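Local coordinates for sugar-binding transcriptional regulator, LacI family (Enterococcus faecalis, PDB 3CS3), which probably acts as a sugar-responsive DNA-binding transcription regulator of the LacI family, its sugar-binding-like C-terminal region being the part in the crystal, at residues T67-T70 / K71-E74; I83-L86 / D87-T90; L217-V221 / Q222-A226; K242-H245 / L246-E250. All blocks are in the same frame, centred on the assembly; numbering follows the deposited sequence. Where two conformers were deposited one is given.

Interaction 1. Residues T67-T70 / K71-E74; sequences TFPT and KEIE
F68 brings ring atoms CD2 and CE2 obliquely to the first turn of the helix that follows, where CD2 lies 3.6 Å from I73 CG1. The neighbouring CE2 of F68 lies 3.9 Å from E72 CB. CG of F68 stands anti to the backbone N (chi1 -158°), beside the carbonyl carbon, and the end of the ring comes nearer the helix than its start. E72 crosses the phenyl at about a right angle and then bends at chi2, which carries OE2 back to the proline ring, 3.7 Å from P69 CG. On another side of the turn T70 and E74 run alongside each other in the same direction, so that the methyl CG2 of T70 touches OE1 of E74 at 3.4 Å. P69 is the N-cap, and its carbonyl O receives I73 N in the carbonyl plane at 3.2 Å. E74 N donates to T70 O more directly, at 2.9 Å with an N-H...O angle of 168°. The hydroxyl OG1 of T70 faces elsewhere and bonds NH2 of R88. Around this helix start, F68 meets Y14 edge-to-face and packs on I63 of strand 60-64, while I73 of helix 70-78 settles over I63 and over I83 and V85 of strand 82-85.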
loop_
_atom_site.group_PDB
_atom_site.type_symbol
_atom_site.label_atom_id
_atom_site.label_comp_id
_atom_site.label_asym_id
_atom_site.label_seq_id
_atom_site.Cartn_x
_atom_site.Cartn_y
_atom_site.Cartn_z
ATOM N N THR A 67 3.238 -5.028 16.659
ATOM C CA THR A 67 4.468 -4.582 17.322
ATOM C C THR A 67 4.241 -3.408 18.277
ATOM O O THR A 67 5.125 -3.077 19.069
ATOM C CB THR A 67 5.561 -4.178 16.312
ATOM O OG1 THR A 67 5.119 -3.055 15.542
ATOM C CG2 THR A 67 5.901 -5.332 15.391
ATOM N N PHE A 68 3.073 -2.769 18.179
ATOM C CA PHE A 68 2.661 -1.732 19.122
ATOM C C PHE A 68 2.284 -2.463 20.411
ATOM O O PHE A 68 1.304 -3.209 20.427
ATOM C CB PHE A 68 1.463 -0.960 18.554
ATOM C CG PHE A 68 1.269 0.427 19.129
ATOM C CD1 PHE A 68 1.108 1.514 18.282
ATOM C CD2 PHE A 68 1.213 0.646 20.503
ATOM C CE1 PHE A 68 0.909 2.793 18.791
ATOM C CE2 PHE A 68 1.015 1.924 21.022
ATOM C CZ PHE A 68 0.858 2.995 20.167
ATOM N N PRO A 69 3.073 -2.269 21.491
ATOM C CA PRO A 69 2.898 -3.049 22.724
ATOM C C PRO A 69 1.644 -2.643 23.476
ATOM O O PRO A 69 1.346 -1.451 23.559
ATOM C CB PRO A 69 4.143 -2.691 23.552
ATOM C CG PRO A 69 5.068 -1.988 22.602
ATOM C CD PRO A 69 4.176 -1.305 21.627
ATOM N N THR A 70 0.928 -3.639 24.001
ATOM C CA THR A 70 -0.327 -3.450 24.743
ATOM C C THR A 70 -0.166 -2.512 25.941
ATOM O O THR A 70 -1.018 -1.650 26.171
ATOM C CB THR A 70 -0.925 -4.811 25.196
ATOM O OG1 THR A 70 -1.048 -5.676 24.063
ATOM C CG2 THR A 70 -2.303 -4.640 25.825
ATOM N N LYS A 71 0.936 -2.664 26.677
ATOM C CA LYS A 71 1.247 -1.798 27.823
ATOM C C LYS A 71 1.365 -0.315 27.442
ATOM O O LYS A 71 0.928 0.555 28.197
ATOM C CB LYS A 71 2.505 -2.286 28.549
ATOM C CG LYS A 71 2.284 -3.567 29.354
ATOM C CD LYS A 71 3.568 -4.064 30.014
ATOM C CE LYS A 71 3.326 -5.375 30.760
ATOM N NZ LYS A 71 4.587 -5.996 31.252
ATOM N N GLU A 72 1.937 -0.042 26.268
ATOM C CA GLU A 72 1.954 1.307 25.689
ATOM C C GLU A 72 0.560 1.812 25.319
ATOM O O GLU A 72 0.295 3.014 25.411
ATOM C CB GLU A 72 2.861 1.366 24.456
ATOM C CG GLU A 72 4.084 2.260 24.600
ATOM C CD GLU A 72 5.144 1.678 25.513
ATOM O OE1 GLU A 72 5.338 2.231 26.619
ATOM O OE2 GLU A 72 5.780 0.672 25.127
ATOM N N ILE A 73 -0.317 0.900 24.895
ATOM C CA ILE A 73 -1.699 1.254 24.539
ATOM C C ILE A 73 -2.478 1.659 25.791
ATOM O O ILE A 73 -3.122 2.707 25.804
ATOM C CB ILE A 73 -2.422 0.127 23.732
ATOM C CG1 ILE A 73 -1.732 -0.080 22.381
ATOM C CG2 ILE A 73 -3.904 0.446 23.523
ATOM C CD1 ILE A 73 -2.384 -1.102 21.477
ATOM N N GLU A 74 -2.378 0.844 26.842
ATOM C CA GLU A 74 -2.981 1.151 28.145
ATOM C C GLU A 74 -2.546 2.502 28.732
ATOM O O GLU A 74 -3.387 3.257 29.221
ATOM C CB GLU A 74 -2.721 0.025 29.151
ATOM C CG GLU A 74 -3.895 -0.946 29.337
ATOM C CD GLU A 74 -3.605 -2.367 28.873
ATOM O OE1 GLU A 74 -2.433 -2.689 28.591
ATOM O OE2 GLU A 74 -4.556 -3.176 28.815
#

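Interaction 2. Residues I83-L86 / D87-T90; sequences IVVL and DRTT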
loop_
_atom_site.group_PDB
_atom_site.type_symbol
_atom_site.label_atom_id
_atom_site.label_comp_id
_atom_site.label_asym_id
_atom_site.label_seq_id
_atom_site.Cartn_x
_atom_site.Cartn_y
_atom_site.Cartn_z
ATOM N N ILE A 83 -9.070 4.840 22.436
ATOM C CA ILE A 83 -8.403 3.937 21.490
ATOM C C ILE A 83 -9.328 2.833 20.960
ATOM O O ILE A 83 -10.058 2.210 21.718
ATOM C CB ILE A 83 -7.111 3.313 22.106
ATOM C CG1 ILE A 83 -6.108 4.405 22.491
ATOM C CG2 ILE A 83 -6.433 2.375 21.115
ATOM C CD1 ILE A 83 -5.206 4.032 23.615
ATOM N N VAL A 84 -9.300 2.610 19.650
ATOM C CA VAL A 84 -9.916 1.423 19.059
ATOM C C VAL A 84 -8.826 0.480 18.530
ATOM O O VAL A 84 -7.983 0.874 17.728
ATOM C CB VAL A 84 -10.951 1.784 17.964
ATOM C CG1 VAL A 84 -11.494 0.537 17.301
ATOM C CG2 VAL A 84 -12.105 2.562 18.581
ATOM N N VAL A 85 -8.823 -0.752 19.027
ATOM C CA VAL A 85 -7.888 -1.764 18.555
ATOM C C VAL A 85 -8.543 -2.669 17.517
ATOM O O VAL A 85 -9.714 -3.044 17.640
ATOM C CB VAL A 85 -7.258 -2.597 19.711
ATOM C CG1 VAL A 85 -6.242 -1.762 20.475
ATOM C CG2 VAL A 85 -8.316 -3.140 20.648
ATOM N N LEU A 86 -7.775 -2.985 16.482
ATOM C CA LEU A 86 -8.244 -3.797 15.372
ATOM C C LEU A 86 -7.480 -5.116 15.324
ATOM O O LEU A 86 -7.669 -5.924 14.416
ATOM C CB LEU A 86 -8.038 -3.047 14.053
ATOM C CG LEU A 86 -8.561 -1.624 13.834
ATOM C CD1 LEU A 86 -8.471 -1.305 12.352
ATOM C CD2 LEU A 86 -9.993 -1.432 14.318
ATOM N N ASP A 87 -6.631 -5.336 16.325
ATOM C CA ASP A 87 -5.614 -6.377 16.251
ATOM C C ASP A 87 -5.489 -7.250 17.497
ATOM O O ASP A 87 -4.682 -8.183 17.511
ATOM C CB ASP A 87 -4.251 -5.740 15.923
ATOM C CG ASP A 87 -3.794 -4.720 16.972
ATOM O OD1 ASP A 87 -4.547 -4.401 17.918
ATOM O OD2 ASP A 87 -2.661 -4.224 16.845
ATOM N N ARG A 88 -6.267 -6.933 18.535
ATOM C CA ARG A 88 -6.174 -7.603 19.835
ATOM C C ARG A 88 -7.423 -7.378 20.681
ATOM O O ARG A 88 -8.246 -6.516 20.361
ATOM C CB ARG A 88 -4.945 -7.116 20.605
ATOM C CG ARG A 88 -5.056 -5.705 21.159
ATOM C CD ARG A 88 -3.692 -5.144 21.474
ATOM N NE ARG A 88 -3.017 -4.700 20.262
ATOM C CZ ARG A 88 -1.751 -4.304 20.206
ATOM N NH1 ARG A 88 -1.239 -3.900 19.055
ATOM N NH2 ARG A 88 -1.000 -4.293 21.296
ATOM N N THR A 89 -7.558 -8.157 21.756
ATOM C CA THR A 89 -8.657 -7.974 22.710
ATOM C C THR A 89 -8.194 -7.161 23.905
ATOM O O THR A 89 -6.999 -7.103 24.212
ATOM C CB THR A 89 -9.248 -9.305 23.229
ATOM O OG1 THR A 89 -8.216 -10.083 23.842
ATOM C CG2 THR A 89 -9.893 -10.097 22.103
ATOM N N THR A 90 -9.152 -6.544 24.583
ATOM C CA THR A 90 -8.864 -5.654 25.696
ATOM C C THR A 90 -10.010 -5.686 26.703
ATOM O O THR A 90 -11.121 -6.118 26.381
ATOM C CB THR A 90 -8.622 -4.211 25.200
ATOM O OG1 THR A 90 -8.178 -3.393 26.287
ATOM C CG2 THR A 90 -9.897 -3.620 24.598
#
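The backbone leaves strand 82-85 at V85, turns through L86 and D87, and doubles back so that R88 to T90 pass the V85 side chain without a hydrogen bond between the two segments. V85 fills the inside of this bend: its CG2 lies 3.4 Å from R88 O and 4.3 Å from the methyl CG2 of T90. CB of V85 meets OD1 of D87 at 3.7 Å, the two side chains crossing at about a right angle, and the aliphatic CG of R88 comes to 4.1 Å from the same V85 CB. D87 and R88 both place CG between the backbone N and the carbonyl carbon (chi1 60° and 73°); with the bend of R88 at chi3, this brings the guanidinium to the carboxylate. R88 forms a side-on salt bridge, with NE hydrogen-bonded to D87 OD1 at 2.8 Å and NH1 to D87 OD2 at 2.6 Å, both nearly straight. Both oxygens lie close to the guanidinium plane, yet each is approached from above the carboxylate plane. This paired grip fixes the rotation of the guanidinium, whose NH2 bonds F68 O, while D87 OD2 also receives D65 N. Loops at the C-terminal ends of parallel strands are typical of the alpha/beta lobes of the periplasmic-binding-protein fold; here D65 and F68 tie this one to the loop after strand 60-64.

Interaction 3. Residues L217-V221 / Q222-A226; sequences LGAFV and QPRLA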
loop_
_atom_site.group_PDB
_atom_site.type_symbol
_atom_site.label_atom_id
_atom_site.label_comp_id
_atom_site.label_asym_id
_atom_site.label_seq_id
_atom_site.Cartn_x
_atom_site.Cartn_y
_atom_site.Cartn_z
ATOM N N LEU A 217 -4.777 -7.955 -5.879
ATOM C CA LEU A 217 -3.751 -8.670 -6.651
ATOM C C LEU A 217 -4.073 -10.164 -6.756
ATOM O O LEU A 217 -3.918 -10.760 -7.822
ATOM C CB LEU A 217 -2.354 -8.460 -6.059
ATOM C CG LEU A 217 -1.168 -9.147 -6.754
ATOM C CD1 LEU A 217 -1.053 -8.767 -8.233
ATOM C CD2 LEU A 217 0.139 -8.849 -6.021
ATOM N N GLY A 218 -4.557 -10.744 -5.656
ATOM C CA GLY A 218 -4.983 -12.144 -5.615
ATOM C C GLY A 218 -6.100 -12.480 -6.585
ATOM O O GLY A 218 -6.194 -13.618 -7.061
ATOM N N ALA A 219 -6.933 -11.482 -6.885
ATOM C CA ALA A 219 -8.015 -11.614 -7.864
ATOM C C ALA A 219 -7.552 -11.659 -9.327
ATOM O O ALA A 219 -8.275 -12.170 -10.190
ATOM C CB ALA A 219 -9.053 -10.513 -7.664
ATOM N N PHE A 220 -6.357 -11.137 -9.601
ATOM C CA PHE A 220 -5.868 -11.005 -10.980
ATOM C C PHE A 220 -4.671 -11.902 -11.295
ATOM O O PHE A 220 -4.229 -11.987 -12.448
ATOM C CB PHE A 220 -5.544 -9.538 -11.299
ATOM C CG PHE A 220 -6.759 -8.663 -11.411
ATOM C CD1 PHE A 220 -7.474 -8.590 -12.605
ATOM C CD2 PHE A 220 -7.200 -7.921 -10.323
ATOM C CE1 PHE A 220 -8.609 -7.785 -12.707
ATOM C CE2 PHE A 220 -8.327 -7.115 -10.411
ATOM C CZ PHE A 220 -9.035 -7.046 -11.607
ATOM N N VAL A 221 -4.164 -12.574 -10.267
ATOM C CA VAL A 221 -3.005 -13.456 -10.386
ATOM C C VAL A 221 -3.414 -14.777 -11.072
ATOM O O VAL A 221 -4.612 -15.068 -11.191
ATOM C CB VAL A 221 -2.331 -13.646 -8.989
ATOM C CG1 VAL A 221 -3.103 -14.632 -8.124
ATOM C CG2 VAL A 221 -0.864 -14.026 -9.111
ATOM N N GLN A 222 -2.436 -15.549 -11.547
ATOM C CA GLN A 222 -2.716 -16.765 -12.315
ATOM C C GLN A 222 -2.225 -18.042 -11.617
ATOM O O GLN A 222 -1.011 -18.254 -11.488
ATOM C CB GLN A 222 -2.096 -16.666 -13.711
ATOM C CG GLN A 222 -3.033 -17.069 -14.836
ATOM C CD GLN A 222 -3.917 -15.918 -15.290
ATOM O OE1 GLN A 222 -5.137 -15.952 -15.123
ATOM N NE2 GLN A 222 -3.299 -14.886 -15.859
ATOM N N PRO A 223 -3.162 -18.899 -11.157
ATOM C CA PRO A 223 -4.624 -18.748 -11.162
ATOM C C PRO A 223 -5.135 -17.930 -9.969
ATOM O O PRO A 223 -4.345 -17.598 -9.085
ATOM C CB PRO A 223 -5.104 -20.188 -11.054
ATOM C CG PRO A 223 -4.062 -20.862 -10.230
ATOM C CD PRO A 223 -2.754 -20.194 -10.575
ATOM N N ARG A 224 -6.431 -17.606 -9.961
ATOM C CA ARG A 224 -7.039 -16.749 -8.927
ATOM C C ARG A 224 -6.874 -17.346 -7.530
ATOM O O ARG A 224 -7.193 -18.517 -7.291
ATOM C CB ARG A 224 -8.516 -16.444 -9.268
ATOM C CG ARG A 224 -9.501 -16.373 -8.098
ATOM C CD ARG A 224 -9.996 -14.979 -7.758
ATOM N NE ARG A 224 -9.403 -14.454 -6.527
ATOM C CZ ARG A 224 -9.997 -13.584 -5.708
ATOM N NH1 ARG A 224 -11.220 -13.133 -5.961
ATOM N NH2 ARG A 224 -9.362 -13.158 -4.626
ATOM N N LEU A 225 -6.331 -16.538 -6.626
ATOM C CA LEU A 225 -6.055 -16.974 -5.264
ATOM C C LEU A 225 -7.343 -17.105 -4.458
ATOM O O LEU A 225 -8.009 -16.105 -4.167
ATOM C CB LEU A 225 -5.070 -16.024 -4.576
ATOM C CG LEU A 225 -4.770 -16.236 -3.084
ATOM C CD1 LEU A 225 -4.127 -17.592 -2.813
ATOM C CD2 LEU A 225 -3.884 -15.121 -2.573
ATOM N N ALA A 226 -7.688 -18.351 -4.130
ATOM C CA ALA A 226 -8.791 -18.667 -3.216
ATOM C C ALA A 226 -8.470 -18.071 -1.850
ATOM O O ALA A 226 -7.322 -18.131 -1.388
ATOM C CB ALA A 226 -8.978 -20.171 -3.114
#
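A weakly bonded helical turn at 217-220 runs into an extended return, the chain reversing through V221, Q222 and the cis peptide before P223 until L225 lies beside G218, their CA atoms 5.0 Å apart. It forms the helix-to-strand connection ahead of strand 227-229 in this periplasmic-binding-protein-like fold. The bond that closes the bend runs from L225 N to G218 O, 3.0 Å long, with the donor tilted 24° from the carbonyl plane. L225 comes close to the glycine, its CB 3.6 Å from G218 O, and its side chain continues to Y193 and A189 of helix 186-196. On the inside of the bend V221 puts CG1 between its backbone N and carbonyl carbon (chi1 78°), directing that methyl across to P223 O at 3.4 Å. CG1 of V221 also makes a looser apolar contact with L225 CB, and V221 packs on F220 of the second subunit. R224, bent at chi2 and chi3, swings its end back over the helical turn, where its NH2 is held by N214 OD1. NE of R224 makes weak bonds to G218 O and to L225 O. The guanidinium lies with one face over the backbone of A219: CA of A219 stands 3.4 Å above the plane, offset toward the rim, and A219 CB touches R224 CZ at 3.8 Å.

Interaction 4. Residues K242-H245 / L246-E250; sequences KIIH and LMRGE
R248 carries CG anti to its carbonyl carbon (chi1 -71°) and bends at chi3, while E250 starts with a similar first torsion and stays extended, which brings the two ends together over one face of the H245 ring. OE1 of E250 hangs over the imidazole, 3.6 Å from H245 CG and offset toward the rim, with carboxylate and ring planes nearly perpendicular at 87°. In the conformer described, R248 lies alongside H245, pointing the same way, and its NH1 comes to 4.0 Å from H245 CE1. NH1 of R248 in this conformer also forms a salt bridge with E250 OE1 at 2.9 Å, using the syn lone pair of that oxygen from a position tilted out of the guanidinium plane. R248 is exposed and has a second conformer, and the bridge may therefore be partial. I244 covers part of one guanidinium face, its CG2 3.8 Å from R248 NE. These groups lie at the C-terminal end of helix 232-247, which a Schellman motif terminates: G249, with positive phi, is the C-prime residue, E250 N reaches back to H245 O at 2.9 Å, and G249 N bonds L246 O weakly. One turn earlier the helix is still regular, L246 N donating to K242 O at 3.0 Å and M247 N to I243 O. M247 and I244 pack against Y39, I243 and I244 against L34 of helix 23-35, and L246 against S82 and R96, whereas the end of K242 leads away from the segment 246-250 to E255, its salt-bridge partner.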
loop_
_atom_site.group_PDB
_atom_site.type_symbol
_atom_site.label_atom_id
_atom_site.label_comp_id
_atom_site.label_asym_id
_atom_site.label_seq_id
_atom_site.Cartn_x
_atom_site.Cartn_y
_atom_site.Cartn_z
ATOM N N LYS A 242 -16.734 4.058 15.983
ATOM C CA LYS A 242 -16.477 3.582 17.331
ATOM C C LYS A 242 -15.576 4.521 18.109
ATOM O O LYS A 242 -15.766 4.688 19.301
ATOM C CB LYS A 242 -15.841 2.193 17.296
ATOM C CG LYS A 242 -16.325 1.263 18.391
ATOM C CD LYS A 242 -17.184 0.138 17.835
ATOM C CE LYS A 242 -18.539 0.617 17.334
ATOM N NZ LYS A 242 -19.575 -0.431 17.450
ATOM N N ILE A 243 -14.591 5.118 17.436
ATOM C CA ILE A 243 -13.663 6.044 18.088
ATOM C C ILE A 243 -14.344 7.385 18.424
ATOM O O ILE A 243 -14.096 7.956 19.486
ATOM C CB ILE A 243 -12.298 6.195 17.298
ATOM C CG1 ILE A 243 -11.249 6.927 18.123
ATOM C CG2 ILE A 243 -12.452 6.879 15.957
ATOM C CD1 ILE A 243 -10.518 6.045 19.048
ATOM N N ILE A 244 -15.227 7.851 17.540
ATOM C CA ILE A 244 -16.028 9.043 17.804
ATOM C C ILE A 244 -16.941 8.815 19.006
ATOM O O ILE A 244 -16.854 9.549 19.987
ATOM C CB ILE A 244 -16.855 9.483 16.566
ATOM C CG1 ILE A 244 -15.935 9.875 15.393
ATOM C CG2 ILE A 244 -17.829 10.617 16.919
ATOM C CD1 ILE A 244 -14.846 10.896 15.721
ATOM N N HIS A 245 -17.775 7.776 18.935
ATOM C CA HIS A 245 -18.716 7.427 20.005
ATOM C C HIS A 245 -18.017 7.220 21.343
ATOM O O HIS A 245 -18.502 7.685 22.368
ATOM C CB HIS A 245 -19.527 6.178 19.635
ATOM C CG HIS A 245 -20.642 6.438 18.666
ATOM N ND1 HIS A 245 -20.481 7.193 17.523
ATOM C CD2 HIS A 245 -21.929 6.023 18.661
ATOM C CE1 HIS A 245 -21.624 7.243 16.864
ATOM N NE2 HIS A 245 -22.520 6.540 17.532
ATOM N N LEU A 246 -16.863 6.558 21.316
ATOM C CA LEU A 246 -16.092 6.265 22.524
ATOM C C LEU A 246 -15.533 7.524 23.190
ATOM O O LEU A 246 -15.558 7.640 24.419
ATOM C CB LEU A 246 -14.968 5.261 22.217
ATOM C CG LEU A 246 -13.927 4.864 23.261
ATOM C CD1 LEU A 246 -14.563 4.159 24.444
ATOM C CD2 LEU A 246 -12.883 3.988 22.612
ATOM N N MET A 247 -15.052 8.469 22.384
ATOM C CA MET A 247 -14.458 9.685 22.932
ATOM C C MET A 247 -15.503 10.733 23.314
ATOM O O MET A 247 -15.193 11.697 24.014
ATOM C CB MET A 247 -13.352 10.240 22.019
ATOM C CG MET A 247 -13.741 11.265 20.967
ATOM S SD MET A 247 -12.385 11.557 19.792
ATOM C CE MET A 247 -10.967 11.027 20.745
ATOM N N ARG A 248 -16.738 10.517 22.865
ATOM C CA ARG A 248 -17.884 11.355 23.222
ATOM C C ARG A 248 -18.662 10.744 24.387
ATOM O O ARG A 248 -19.795 11.142 24.666
ATOM C CB ARG A 248 -18.822 11.539 22.026
ATOM C CG ARG A 248 -18.280 12.416 20.908
ATOM C CD ARG A 248 -19.395 12.900 19.982
ATOM N NE ARG A 248 -20.278 11.821 19.537
ATOM C CZ ARG A 248 -21.266 11.967 18.657
ATOM N NH1 ARG A 248 -22.011 10.920 18.321
ATOM N NH2 ARG A 248 -21.512 13.152 18.108
ATOM N N GLY A 249 -18.058 9.760 25.051
ATOM C CA GLY A 249 -18.641 9.104 26.219
ATOM C C GLY A 249 -19.779 8.140 25.950
ATOM O O GLY A 249 -20.297 7.518 26.880
ATOM N N GLU A 250 -20.153 7.999 24.680
ATOM C CA GLU A 250 -21.348 7.255 24.286
ATOM C C GLU A 250 -21.166 5.736 24.310
ATOM O O GLU A 250 -20.083 5.227 24.627
ATOM C CB GLU A 250 -21.838 7.725 22.909
ATOM C CG GLU A 250 -22.419 9.135 22.920
ATOM C CD GLU A 250 -22.368 9.822 21.564
ATOM O OE1 GLU A 250 -22.123 9.138 20.546
ATOM O OE2 GLU A 250 -22.577 11.055 21.517
#

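From the N terminus, interaction 1 starts helix 70-78 after the loop from strand 60-64. Interaction 2 follows in series, turning the chain at the end of strand 82-85 on the way to strand 95-100. The two touch through R88, which joins their neighbouring loops. Interaction 3 closes the bend between helix 216-220 and strand 227-229 on the opposite side of the chain's centre, its own centre about 35 Å from that of interaction 1. Interaction 4 ends helix 232-247, whose I243 and L246 pack on residues 83-84 of interaction 2. None nests in or crosses another; each closes locally.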